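PDB 3MIX: flagellar biosynthesis protein FlhA from Bacillus subtilis, which takes part in the export of flagellar proteins by type III secretion, the present chain being its cytosolic domain. Local coordinates for residues Thr336-Cys341 / Asp359-Ser364; Glu281-Val286 / Val372-Ile377; Asp47-Glu52 / Val87-Arg92; Leu106-Asn111 / Ala186-Gly191; Pro215-Val220 / Tyr250-Thr255. All coordinates share one frame; numbering follows the deposited sequence.

Contact 1: residues Thr336-Cys341 / Asp359-Ser364; sequences TAILLC and DLPVLS
L339, L363 and P361 are the residues most buried by this join between two parallel strands, 339-341 and 362-364. L339 is held at both its backbone N and its backbone O: its N donates to P361 O at 2.9 Å, and L339 O receives L363 N at 2.7 Å. One step further L363 O takes the N-H of C341 (3.1 Å). L339 sends its side chain to the face it shares with V362 and C341, CG anti to the backbone N (chi1 -176°), and V349 and L353 of helix 343-353 pack on it there. L363 goes to the other face, with L340, whose CD2 reaches to 3.8 Å from L363 CB. The tip of L363 also meets I338, CD1 to CG2 at 4.0 Å. P361 lies at about a right angle to I338, with P361 CG 4.1 Å from I338 CG1, and its CD rests 3.2 Å from A337 O. An alanine at I338 would probably leave a gap between P361 and L363, which would lose the isoleucine branches that both lean on. F276 of helix 269-276 touches all three of these residues. The chemistry is thus divided: backbone bonds set the register of the two strands of this beta-alpha-beta unit, while the side chains meeting across it contribute apolar packing and no ion pair.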
# COMPACT_ATOMS: atom_id res chain seq x y z
N THR A 336 -13.93 -2.57 -12.64
CA THR A 336 -13.11 -2.82 -11.45
C THR A 336 -13.85 -3.78 -10.52
O THR A 336 -14.97 -3.49 -10.09
CB THR A 336 -12.83 -1.51 -10.66
OG1 THR A 336 -12.66 -0.41 -11.56
CG2 THR A 336 -11.59 -1.64 -9.76
N ALA A 337 -13.23 -4.92 -10.22
CA ALA A 337 -13.87 -5.93 -9.38
C ALA A 337 -13.79 -5.58 -7.89
O ALA A 337 -12.70 -5.44 -7.33
CB ALA A 337 -13.28 -7.31 -9.66
N ILE A 338 -14.96 -5.43 -7.26
CA ILE A 338 -15.08 -5.13 -5.83
C ILE A 338 -15.90 -6.23 -5.16
O ILE A 338 -16.74 -6.84 -5.82
CB ILE A 338 -15.72 -3.74 -5.59
CG1 ILE A 338 -14.73 -2.62 -5.92
CG2 ILE A 338 -16.21 -3.57 -4.15
CD1 ILE A 338 -15.13 -1.77 -7.10
N LEU A 339 -15.67 -6.48 -3.87
CA LEU A 339 -16.41 -7.49 -3.11
C LEU A 339 -17.05 -6.90 -1.84
O LEU A 339 -16.35 -6.35 -1.00
CB LEU A 339 -15.51 -8.67 -2.76
CG LEU A 339 -16.11 -9.88 -2.03
CD1 LEU A 339 -17.15 -10.60 -2.90
CD2 LEU A 339 -15.03 -10.84 -1.60
N LEU A 340 -18.37 -7.02 -1.70
CA LEU A 340 -19.07 -6.59 -0.49
C LEU A 340 -19.40 -7.76 0.42
O LEU A 340 -19.71 -8.85 -0.06
CB LEU A 340 -20.38 -5.86 -0.82
CG LEU A 340 -20.44 -4.34 -0.94
CD1 LEU A 340 -21.89 -3.92 -1.20
CD2 LEU A 340 -19.90 -3.61 0.29
N CYS A 341 -19.35 -7.52 1.72
CA CYS A 341 -19.72 -8.51 2.72
C CYS A 341 -20.08 -7.79 4.00
O CYS A 341 -19.96 -6.56 4.08
CB CYS A 341 -18.60 -9.53 2.95
SG CYS A 341 -17.04 -8.83 3.54
N ASP A 359 -4.96 -7.31 -4.43
CA ASP A 359 -5.66 -6.05 -4.72
C ASP A 359 -7.11 -6.17 -5.20
O ASP A 359 -7.57 -5.37 -6.02
CB ASP A 359 -4.82 -5.16 -5.64
CG ASP A 359 -4.25 -5.90 -6.83
OD1 ASP A 359 -5.01 -6.16 -7.79
OD2 ASP A 359 -3.04 -6.21 -6.81
N LEU A 360 -7.84 -7.16 -4.67
CA LEU A 360 -9.29 -7.17 -4.77
C LEU A 360 -9.87 -6.40 -3.56
O LEU A 360 -9.77 -6.87 -2.42
CB LEU A 360 -9.84 -8.59 -4.79
CG LEU A 360 -11.36 -8.71 -4.94
CD1 LEU A 360 -11.79 -8.42 -6.36
CD2 LEU A 360 -11.86 -10.08 -4.51
N PRO A 361 -10.47 -5.23 -3.81
CA PRO A 361 -11.03 -4.48 -2.70
C PRO A 361 -12.18 -5.24 -2.05
O PRO A 361 -13.14 -5.64 -2.73
CB PRO A 361 -11.53 -3.18 -3.34
CG PRO A 361 -10.81 -3.10 -4.65
CD PRO A 361 -10.65 -4.52 -5.09
N VAL A 362 -12.05 -5.47 -0.75
CA VAL A 362 -13.08 -6.13 0.03
C VAL A 362 -13.69 -5.08 0.95
O VAL A 362 -13.04 -4.59 1.88
CB VAL A 362 -12.52 -7.33 0.83
CG1 VAL A 362 -13.61 -8.03 1.62
CG2 VAL A 362 -11.85 -8.29 -0.12
N LEU A 363 -14.94 -4.73 0.67
CA LEU A 363 -15.61 -3.68 1.42
C LEU A 363 -16.68 -4.26 2.33
O LEU A 363 -17.13 -5.38 2.12
CB LEU A 363 -16.24 -2.66 0.47
CG LEU A 363 -15.32 -1.93 -0.51
CD1 LEU A 363 -16.12 -0.87 -1.25
CD2 LEU A 363 -14.07 -1.31 0.20
N SER A 364 -17.05 -3.51 3.36
CA SER A 364 -18.23 -3.83 4.13
C SER A 364 -19.37 -2.83 3.80
O SER A 364 -19.11 -1.71 3.35
CB SER A 364 -17.92 -3.90 5.62
OG SER A 364 -18.14 -2.67 6.27

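Contact 2: residues Glu281-Val286 / Val372-Ile377; sequences EVLKVV and VEVQSI
V285 and V374 form the tight side of this contact, two beta-branched side chains packed obliquely across each other where the strands 283-284 and 374-375 run parallel. V285 CB sits 3.9 Å from V374 CG1, which stands anti to its own backbone N (chi1 166°). L340 touches both valines from beyond the pair, and I338 and L368 add to the same apolar patch, so this face looks into the domain. The backbone is well joined at either end of the pairing: L283 N donates to E373 O at 2.9 Å, and V285 N to Q375 O at 3.1 Å. Between them the bond from Q375 N to L283 O is weak, at 3.4 Å. Past the last bond the chains remain close, since the CA-H of S376 points almost straight at V285 O, with CA and O 3.0 Å apart.

The other face is looser and borders solvent. V282 lays CG2 over E373 O at 3.5 Å and on Q375 CB at 3.9 Å, while the extended chains of E373 and Q375 run on beyond. I377 brings CD1 to 3.8 Å from K284 CB, whose own chain bends at chi2 and leads off. S376 OG turns instead to T287 OG1.

Backbone bonds from V286 to I338 and L340 join strand 283-288 to the segment of strand 339-341, and V286 packs on helix 313-332. Strand 374-375 is thus an outermost strand of a small parallel sheet, laid against strand 283-288, in an alpha/beta part of the cytosolic domain.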
# COMPACT_ATOMS: atom_id res chain seq x y z
N GLU A 281 -24.23 6.91 -10.39
CA GLU A 281 -24.12 5.67 -11.17
C GLU A 281 -24.13 4.47 -10.23
O GLU A 281 -23.54 4.51 -9.14
CB GLU A 281 -22.84 5.70 -12.01
CG GLU A 281 -22.45 4.36 -12.63
CD GLU A 281 -21.23 4.45 -13.52
OE1 GLU A 281 -21.23 5.31 -14.43
OE2 GLU A 281 -20.28 3.67 -13.31
N VAL A 282 -24.80 3.40 -10.65
CA VAL A 282 -24.82 2.15 -9.91
C VAL A 282 -23.45 1.48 -9.94
O VAL A 282 -22.84 1.33 -11.01
CB VAL A 282 -25.95 1.19 -10.40
CG1 VAL A 282 -25.95 1.03 -11.92
CG2 VAL A 282 -25.86 -0.18 -9.69
N LEU A 283 -22.99 1.08 -8.76
CA LEU A 283 -21.70 0.43 -8.60
C LEU A 283 -21.82 -1.08 -8.77
O LEU A 283 -22.65 -1.73 -8.12
CB LEU A 283 -21.14 0.78 -7.22
CG LEU A 283 -19.76 0.25 -6.81
CD1 LEU A 283 -18.67 0.78 -7.72
CD2 LEU A 283 -19.51 0.62 -5.36
N LYS A 284 -20.99 -1.64 -9.65
CA LYS A 284 -20.99 -3.08 -9.93
C LYS A 284 -20.21 -3.84 -8.85
O LYS A 284 -18.99 -3.71 -8.75
CB LYS A 284 -20.38 -3.37 -11.31
CG LYS A 284 -20.57 -2.28 -12.38
CD LYS A 284 -21.93 -2.35 -13.07
CE LYS A 284 -21.93 -1.48 -14.31
NZ LYS A 284 -23.25 -1.47 -15.01
N VAL A 285 -20.92 -4.64 -8.06
CA VAL A 285 -20.36 -5.28 -6.86
C VAL A 285 -20.72 -6.76 -6.71
O VAL A 285 -21.90 -7.11 -6.70
CB VAL A 285 -20.79 -4.52 -5.58
CG1 VAL A 285 -20.67 -5.39 -4.35
CG2 VAL A 285 -19.98 -3.24 -5.40
N VAL A 286 -19.71 -7.62 -6.60
CA VAL A 286 -19.92 -9.03 -6.24
C VAL A 286 -20.22 -9.11 -4.74
O VAL A 286 -19.54 -8.47 -3.94
CB VAL A 286 -18.67 -9.91 -6.57
CG1 VAL A 286 -18.87 -11.35 -6.12
CG2 VAL A 286 -18.37 -9.88 -8.06
N VAL A 372 -25.75 5.17 -1.71
CA VAL A 372 -25.07 4.49 -2.82
C VAL A 372 -25.89 3.34 -3.41
O VAL A 372 -26.36 2.46 -2.68
CB VAL A 372 -23.65 4.00 -2.39
CG1 VAL A 372 -22.97 3.23 -3.50
CG2 VAL A 372 -22.80 5.19 -2.00
N GLU A 373 -26.06 3.36 -4.74
CA GLU A 373 -26.80 2.31 -5.45
C GLU A 373 -25.89 1.13 -5.77
O GLU A 373 -25.02 1.22 -6.65
CB GLU A 373 -27.44 2.85 -6.75
CG GLU A 373 -28.45 3.98 -6.55
CD GLU A 373 -29.37 4.21 -7.76
OE1 GLU A 373 -28.89 4.16 -8.92
OE2 GLU A 373 -30.58 4.45 -7.55
N VAL A 374 -26.09 0.03 -5.05
CA VAL A 374 -25.25 -1.17 -5.22
C VAL A 374 -26.04 -2.37 -5.73
O VAL A 374 -27.14 -2.66 -5.24
CB VAL A 374 -24.53 -1.54 -3.91
CG1 VAL A 374 -23.95 -2.95 -3.98
CG2 VAL A 374 -23.45 -0.52 -3.61
N GLN A 375 -25.45 -3.07 -6.70
CA GLN A 375 -26.08 -4.22 -7.33
C GLN A 375 -25.10 -5.37 -7.58
O GLN A 375 -24.01 -5.16 -8.12
CB GLN A 375 -26.77 -3.81 -8.64
CG GLN A 375 -27.62 -4.91 -9.28
CD GLN A 375 -28.33 -4.46 -10.54
OE1 GLN A 375 -29.55 -4.62 -10.66
NE2 GLN A 375 -27.58 -3.91 -11.49
N SER A 376 -25.51 -6.58 -7.19
CA SER A 376 -24.73 -7.79 -7.41
C SER A 376 -24.77 -8.26 -8.87
O SER A 376 -25.80 -8.14 -9.54
CB SER A 376 -25.21 -8.92 -6.50
OG SER A 376 -25.25 -8.52 -5.14
N ILE A 377 -23.64 -8.79 -9.33
CA ILE A 377 -23.49 -9.32 -10.68
C ILE A 377 -23.06 -10.78 -10.57
O ILE A 377 -23.29 -11.59 -11.47
CB ILE A 377 -22.47 -8.49 -11.50
CG1 ILE A 377 -23.13 -7.21 -12.03
CG2 ILE A 377 -21.90 -9.28 -12.68
CD1 ILE A 377 -23.05 -6.03 -11.09

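Contact 3: residues Asp47-Glu52 / Val87-Arg92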
# COMPACT_ATOMS: atom_id res chain seq x y z
N ASP A 47 18.34 1.32 4.35
CA ASP A 47 17.64 2.48 3.81
C ASP A 47 16.20 2.12 3.39
O ASP A 47 15.97 1.10 2.78
CB ASP A 47 18.39 3.07 2.62
CG ASP A 47 19.83 3.37 2.94
OD1 ASP A 47 20.66 2.44 2.93
OD2 ASP A 47 20.16 4.55 3.17
N PRO A 48 15.24 2.99 3.72
CA PRO A 48 13.86 2.66 3.36
C PRO A 48 13.62 2.49 1.86
O PRO A 48 12.85 1.61 1.48
CB PRO A 48 13.02 3.83 3.91
CG PRO A 48 13.95 4.80 4.49
CD PRO A 48 15.39 4.33 4.30
N ILE A 49 14.29 3.30 1.03
CA ILE A 49 14.10 3.24 -0.41
C ILE A 49 15.41 3.45 -1.14
O ILE A 49 16.09 4.45 -0.93
CB ILE A 49 13.11 4.34 -0.97
CG1 ILE A 49 11.80 4.43 -0.16
CG2 ILE A 49 12.85 4.11 -2.48
CD1 ILE A 49 10.83 5.54 -0.69
N GLU A 50 15.75 2.49 -2.01
CA GLU A 50 16.98 2.56 -2.75
C GLU A 50 16.68 2.39 -4.22
O GLU A 50 16.00 1.44 -4.61
CB GLU A 50 17.95 1.44 -2.34
CG GLU A 50 18.33 1.40 -0.89
CD GLU A 50 19.11 0.14 -0.56
OE1 GLU A 50 20.31 0.10 -0.90
OE2 GLU A 50 18.53 -0.82 0.01
N PHE A 51 17.22 3.30 -5.02
CA PHE A 51 17.17 3.20 -6.46
C PHE A 51 18.59 3.04 -6.97
O PHE A 51 19.44 3.91 -6.76
CB PHE A 51 16.51 4.45 -7.06
CG PHE A 51 16.40 4.42 -8.56
CD1 PHE A 51 15.34 3.77 -9.18
CD2 PHE A 51 17.35 5.04 -9.34
CE1 PHE A 51 15.23 3.74 -10.55
CE2 PHE A 51 17.25 5.01 -10.74
CZ PHE A 51 16.19 4.37 -11.33
N GLU A 52 18.83 1.90 -7.62
CA GLU A 52 20.12 1.49 -8.12
C GLU A 52 20.10 1.34 -9.63
O GLU A 52 19.13 0.82 -10.20
CB GLU A 52 20.52 0.16 -7.51
CG GLU A 52 20.74 0.22 -6.00
CD GLU A 52 21.27 -1.07 -5.42
OE1 GLU A 52 21.50 -2.04 -6.19
OE2 GLU A 52 21.46 -1.13 -4.18
N VAL A 87 4.13 10.66 3.24
CA VAL A 87 5.27 11.37 2.78
C VAL A 87 6.45 10.40 2.77
O VAL A 87 6.98 10.05 3.83
CB VAL A 87 5.66 12.51 3.73
CG1 VAL A 87 6.83 13.25 3.14
CG2 VAL A 87 4.50 13.47 3.95
N ILE A 88 6.87 10.02 1.58
CA ILE A 88 7.97 9.09 1.44
C ILE A 88 9.26 9.71 1.91
O ILE A 88 9.49 10.93 1.76
CB ILE A 88 8.10 8.52 -0.00
CG1 ILE A 88 8.49 9.62 -0.99
CG2 ILE A 88 6.80 7.79 -0.41
CD1 ILE A 88 8.99 9.09 -2.34
N PRO A 89 10.11 8.89 2.52
CA PRO A 89 11.42 9.35 2.98
C PRO A 89 12.36 9.57 1.80
O PRO A 89 12.03 9.31 0.63
CB PRO A 89 11.91 8.19 3.86
CG PRO A 89 11.23 6.94 3.23
CD PRO A 89 9.88 7.45 2.78
N VAL A 90 13.53 10.11 2.14
CA VAL A 90 14.66 10.28 1.26
C VAL A 90 14.91 9.00 0.47
O VAL A 90 14.93 7.90 1.04
CB VAL A 90 15.90 10.66 2.13
CG1 VAL A 90 17.21 10.61 1.33
CG2 VAL A 90 15.71 12.04 2.68
N VAL A 91 15.10 9.14 -0.85
CA VAL A 91 15.50 8.01 -1.69
C VAL A 91 17.01 7.95 -1.83
O VAL A 91 17.67 8.95 -2.11
CB VAL A 91 14.84 8.01 -3.10
CG1 VAL A 91 15.29 6.77 -3.86
CG2 VAL A 91 13.29 8.01 -2.98
N ARG A 92 17.56 6.76 -1.61
CA ARG A 92 18.98 6.57 -1.75
C ARG A 92 19.28 6.21 -3.21
O ARG A 92 18.68 5.29 -3.77
CB ARG A 92 19.47 5.49 -0.78
CG ARG A 92 20.88 5.69 -0.30
CD ARG A 92 21.85 4.76 -0.99
NE ARG A 92 22.10 3.55 -0.21
CZ ARG A 92 23.26 3.24 0.37
NH1 ARG A 92 24.31 4.06 0.26
NH2 ARG A 92 23.38 2.12 1.07
O HOH W 1 16.16 5.62 1.45
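D47 holds OD2 over one face of the R92 guanidinium, the carboxylate and guanidinium planes 39° apart. The salt bridge runs from D47 OD1 to R92 NH2 at 3.3 Å. R92 has a chain bent at chi2 (-104°) and chi3; its CG lies 3.7 Å from D47 OD2. E50 lies beside R92 and points the same way, but its OE1 stays 3.9 Å from R92 NE, a long ion pair, and is hydrogen-bonded to H45 ND1. Next to this, P48 and P89 slide past each other in opposite directions, P48 CB 3.7 Å from P89 CG. I49 thrusts CD1 at about a right angle against I88 and P89, while its CG2 rests 3.9 Å from V91 CG1. The backbones pair as parallel strands around this: R92 N donates to I49 O at 2.8 Å, and F51 N to R92 O. A water links I49 N to V90 O where the chains part. Helix 69-84, in the connection between the two strands of this beta-alpha-beta crossover, touches F51 and V91. A leucine in place of R92 would probably leave D47 without its ion-pair partner and E50 with only its bond to H45 among the partners described. R92 NE is buried with no hydrogen-bond partner in the model, so the arginine seems held more by charge attraction than by directed bonds, in a three-residue salt-bridge network beside apolar packing.

Contact 4: residues Leu106-Asn111 / Ala186-Gly191; sequences LKIKGN and AHELIG
K109 and E188 mark the closest passage of the two backbones, their CA atoms 7.4 Å apart, where a type I' turn meets the end of helix 170-189. The turn, I108 to N111, closes a two-residue beta hairpin between strands 103-108 and 111-117: I108 N donates to N111 O at 2.8 Å, and N111 N returns the bond to I108 O. Facing it, the helix is weakly bonded in its last turn and gives way at I190, the centre of an inverse gamma turn, after which G191 takes the N-cap position of helix 192-205.

I108 is the apolar anchor. Its CG2, anti to the backbone N, meets L189 CD2 at 4.1 Å, the two side chains crossing at about a right angle. The same methyl also stands 3.7 Å from E188 OE1. L189 also touches I49 and P48, so it packs on both adjoining strands, 103-108 and 49-53. K109 contributes carbon more than charge here: its chain, bent at chi2, passes E188 O with CD at 3.7 Å, and it also lies on P48.

The polar side is bridged by water. E188 OE2 is held by H185 ND1, which leaves OE1 facing the turn. One water approaches E188 OE1 so closely that this leg of the bridge is doubtful, but its other two bonds are sound: it donates to I108 O at 2.7 Å and accepts from N111 ND2 at 2.8 Å.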
# COMPACT_ATOMS: atom_id res chain seq x y z
N LEU A 106 14.85 -1.11 -8.00
CA LEU A 106 14.26 -0.42 -6.84
C LEU A 106 14.10 -1.36 -5.65
O LEU A 106 13.58 -2.46 -5.78
CB LEU A 106 12.89 0.20 -7.19
CG LEU A 106 12.28 1.09 -6.09
CD1 LEU A 106 12.98 2.47 -6.02
CD2 LEU A 106 10.80 1.26 -6.28
N LYS A 107 14.56 -0.90 -4.50
CA LYS A 107 14.43 -1.66 -3.27
C LYS A 107 13.64 -0.86 -2.26
O LYS A 107 13.75 0.36 -2.20
CB LYS A 107 15.81 -2.02 -2.69
CG LYS A 107 16.73 -2.70 -3.71
CD LYS A 107 18.18 -2.87 -3.21
CE LYS A 107 18.29 -4.00 -2.17
NZ LYS A 107 19.65 -4.63 -2.15
N ILE A 108 12.81 -1.56 -1.49
CA ILE A 108 12.06 -0.94 -0.42
C ILE A 108 12.29 -1.72 0.86
O ILE A 108 11.99 -2.91 0.94
CB ILE A 108 10.54 -0.81 -0.77
CG1 ILE A 108 10.34 0.34 -1.79
CG2 ILE A 108 9.70 -0.59 0.51
CD1 ILE A 108 8.97 0.41 -2.40
N LYS A 109 12.86 -1.07 1.86
CA LYS A 109 13.05 -1.68 3.16
C LYS A 109 13.94 -2.93 3.02
O LYS A 109 13.72 -3.94 3.68
CB LYS A 109 11.68 -2.02 3.77
CG LYS A 109 11.40 -1.45 5.14
CD LYS A 109 11.24 0.07 5.15
CE LYS A 109 11.05 0.58 6.59
NZ LYS A 109 10.73 2.07 6.72
N GLY A 110 14.93 -2.85 2.13
CA GLY A 110 15.89 -3.94 1.94
C GLY A 110 15.57 -4.94 0.86
O GLY A 110 16.42 -5.71 0.49
N ASN A 111 14.34 -4.93 0.33
CA ASN A 111 13.95 -5.93 -0.68
C ASN A 111 13.79 -5.34 -2.07
O ASN A 111 13.21 -4.27 -2.23
CB ASN A 111 12.63 -6.61 -0.31
CG ASN A 111 12.60 -7.11 1.11
OD1 ASN A 111 13.40 -7.96 1.50
ND2 ASN A 111 11.65 -6.61 1.89
N ALA A 186 3.34 0.92 -0.01
CA ALA A 186 3.19 2.10 0.89
C ALA A 186 3.06 1.71 2.33
O ALA A 186 3.54 2.42 3.23
CB ALA A 186 1.97 2.97 0.46
N HIS A 187 2.40 0.58 2.57
CA HIS A 187 2.13 0.14 3.92
C HIS A 187 3.42 -0.28 4.61
O HIS A 187 3.49 -0.26 5.84
CB HIS A 187 1.12 -1.01 3.91
CG HIS A 187 1.60 -2.24 3.19
ND1 HIS A 187 1.53 -2.39 1.82
CD2 HIS A 187 2.14 -3.38 3.67
CE1 HIS A 187 1.99 -3.58 1.49
NE2 HIS A 187 2.39 -4.19 2.58
N GLU A 188 4.44 -0.65 3.83
CA GLU A 188 5.76 -0.97 4.35
C GLU A 188 6.56 0.28 4.69
O GLU A 188 7.55 0.18 5.38
CB GLU A 188 6.58 -1.79 3.33
CG GLU A 188 6.17 -3.26 3.23
CD GLU A 188 6.79 -3.92 2.03
OE1 GLU A 188 7.99 -3.66 1.76
OE2 GLU A 188 6.09 -4.68 1.32
N LEU A 189 6.13 1.45 4.20
CA LEU A 189 6.89 2.70 4.37
C LEU A 189 6.34 3.67 5.42
O LEU A 189 6.98 4.67 5.75
CB LEU A 189 7.03 3.43 3.01
CG LEU A 189 7.97 2.80 1.97
CD1 LEU A 189 7.66 3.36 0.54
CD2 LEU A 189 9.43 3.05 2.33
N ILE A 190 5.15 3.41 5.95
CA ILE A 190 4.65 4.22 7.06
C ILE A 190 5.33 3.73 8.37
O ILE A 190 4.71 3.08 9.20
CB ILE A 190 3.08 4.23 7.12
CG1 ILE A 190 2.55 5.10 8.27
CG2 ILE A 190 2.53 2.82 7.29
CD1 ILE A 190 2.60 6.57 8.05
N GLY A 191 6.62 4.01 8.50
CA GLY A 191 7.36 3.68 9.71
C GLY A 191 7.08 4.62 10.87
O GLY A 191 6.18 5.48 10.79
O HOH W 2 9.97 -4.67 0.77

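Contact 5: residues Pro215-Val220 / Tyr250-Thr255; sequences PNPLSV and YGKLTT
Y250 O is gripped by two backbone donors, L253 N at 2.8 Å and T254 N at 3.1 Å, and this curl after helix 240-250 presents G251 to P217. The contact packs two interhelical loops against each other, one leading from helix 207-213 into helix 220-232, the other from helix 240-250 into helix 257-267. On the first loop the peptide bonds before P215 and P217 are both cis, and S219 then caps the following helix with its OG on D222 N.

P217 is the centre of the contact. Its ring presses on the G251 carbonyl, with CB 3.2 Å from G251 O and CG 3.4 Å from G251 C. There is no room for a side chain at G251: a beta carbon there would stand about 3.0 Å from P217 CG, a clash. K252 crosses the same ring at about a right angle, its CG 4.0 Å from P217 CG. Its extended chain bends only at the end, where chi4 (77°) places NZ near P217 CD.

L218 packs beside it. It and T255 slide past each other in opposite directions, and both L218 and T254 touch L260 of helix 257-267. Y250 turns away from the first loop and stacks its ring with that of Y263, so helix 240-250 is tied to helix 257-267. Across the contact L218 CD2 ends 3.8 Å from T255 CG2, a methyl that lies 3.9 Å from P217 O as well.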
# COMPACT_ATOMS: atom_id res chain seq x y z
N PRO A 215 0.41 9.19 24.19
CA PRO A 215 0.79 7.77 24.21
C PRO A 215 -0.14 6.87 25.04
O PRO A 215 0.08 5.67 25.08
CB PRO A 215 2.20 7.79 24.79
CG PRO A 215 2.28 9.07 25.61
CD PRO A 215 1.08 9.94 25.27
N ASN A 216 -1.18 7.42 25.66
CA ASN A 216 -2.17 6.60 26.35
C ASN A 216 -3.58 6.99 25.92
O ASN A 216 -3.96 8.14 26.09
CB ASN A 216 -2.04 6.71 27.88
CG ASN A 216 -3.02 5.81 28.63
OD1 ASN A 216 -2.65 4.74 29.12
ND2 ASN A 216 -4.28 6.23 28.70
N PRO A 217 -4.39 6.02 25.44
CA PRO A 217 -4.18 4.55 25.50
C PRO A 217 -3.29 3.96 24.43
O PRO A 217 -2.81 2.83 24.58
CB PRO A 217 -5.60 4.00 25.34
CG PRO A 217 -6.31 5.05 24.55
CD PRO A 217 -5.72 6.37 24.93
N LEU A 218 -3.04 4.72 23.36
CA LEU A 218 -2.37 4.18 22.19
C LEU A 218 -0.94 4.66 22.04
O LEU A 218 -0.68 5.87 22.03
CB LEU A 218 -3.19 4.50 20.93
CG LEU A 218 -4.61 3.93 20.87
CD1 LEU A 218 -5.27 4.20 19.49
CD2 LEU A 218 -4.63 2.42 21.16
N SER A 219 0.00 3.72 21.90
CA SER A 219 1.39 4.09 21.61
C SER A 219 1.54 4.56 20.17
O SER A 219 0.69 4.27 19.31
CB SER A 219 2.30 2.87 21.84
OG SER A 219 2.00 1.87 20.86
N VAL A 220 2.64 5.25 19.87
CA VAL A 220 2.95 5.56 18.47
C VAL A 220 2.89 4.28 17.61
O VAL A 220 2.36 4.29 16.48
CB VAL A 220 4.32 6.27 18.32
CG1 VAL A 220 4.69 6.44 16.83
CG2 VAL A 220 4.30 7.64 19.09
N TYR A 250 -12.40 4.82 20.52
CA TYR A 250 -12.30 3.37 20.71
C TYR A 250 -11.04 2.92 21.47
O TYR A 250 -11.04 1.86 22.07
CB TYR A 250 -12.43 2.63 19.38
CG TYR A 250 -13.83 2.59 18.82
CD1 TYR A 250 -14.76 1.62 19.25
CD2 TYR A 250 -14.24 3.51 17.83
CE1 TYR A 250 -16.06 1.56 18.72
CE2 TYR A 250 -15.54 3.46 17.30
CZ TYR A 250 -16.43 2.48 17.74
OH TYR A 250 -17.69 2.42 17.21
N GLY A 251 -10.00 3.74 21.47
CA GLY A 251 -8.70 3.39 22.07
C GLY A 251 -8.74 2.90 23.51
O GLY A 251 -7.86 2.14 23.94
N LYS A 252 -9.73 3.36 24.28
CA LYS A 252 -9.87 2.95 25.68
C LYS A 252 -10.60 1.61 25.83
O LYS A 252 -10.55 0.98 26.88
CB LYS A 252 -10.53 4.04 26.52
CG LYS A 252 -9.52 5.13 26.96
CD LYS A 252 -10.18 6.30 27.68
CE LYS A 252 -9.15 7.41 27.96
NZ LYS A 252 -8.81 8.25 26.77
N LEU A 253 -11.27 1.20 24.76
CA LEU A 253 -12.05 -0.03 24.75
C LEU A 253 -11.20 -1.15 24.17
O LEU A 253 -11.45 -2.31 24.46
CB LEU A 253 -13.33 0.15 23.92
CG LEU A 253 -14.36 1.22 24.35
CD1 LEU A 253 -15.53 1.32 23.36
CD2 LEU A 253 -14.87 0.98 25.79
N THR A 254 -10.21 -0.80 23.35
CA THR A 254 -9.34 -1.77 22.70
C THR A 254 -8.08 -1.12 22.14
O THR A 254 -8.14 -0.00 21.58
CB THR A 254 -10.06 -2.55 21.55
OG1 THR A 254 -9.14 -3.47 20.97
CG2 THR A 254 -10.55 -1.63 20.44
N THR A 255 -6.96 -1.82 22.26
CA THR A 255 -5.72 -1.41 21.60
C THR A 255 -5.38 -2.33 20.44
O THR A 255 -4.31 -2.18 19.81
CB THR A 255 -4.52 -1.31 22.57
OG1 THR A 255 -4.20 -2.62 23.06
CG2 THR A 255 -4.83 -0.38 23.75

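The five contacts fall into two touching pairs and one outlier. Contacts 1 and 2 have centres 11 Å apart and are joined where strand 283-288 of contact 2 meets strand 339-341 of contact 1, L340 N lying 2.9 Å from V286 O; contact 1 is nested along the chain within the loop that contact 2 closes. Contacts 3 and 4 are closer still, 8 Å between centres, because strands 49-53 and 103-108 are neighbours in one sheet, with P48 O 2.7 Å from K109 N. Between the pairs, centres lie from 25 Å (contacts 1 and 4, nearest atoms about 10 Å) to 40 Å (contacts 2 and 3) apart. Contact 5, in the helical part, touches neither pair, its nearest atoms being about 6 Å from contact 4.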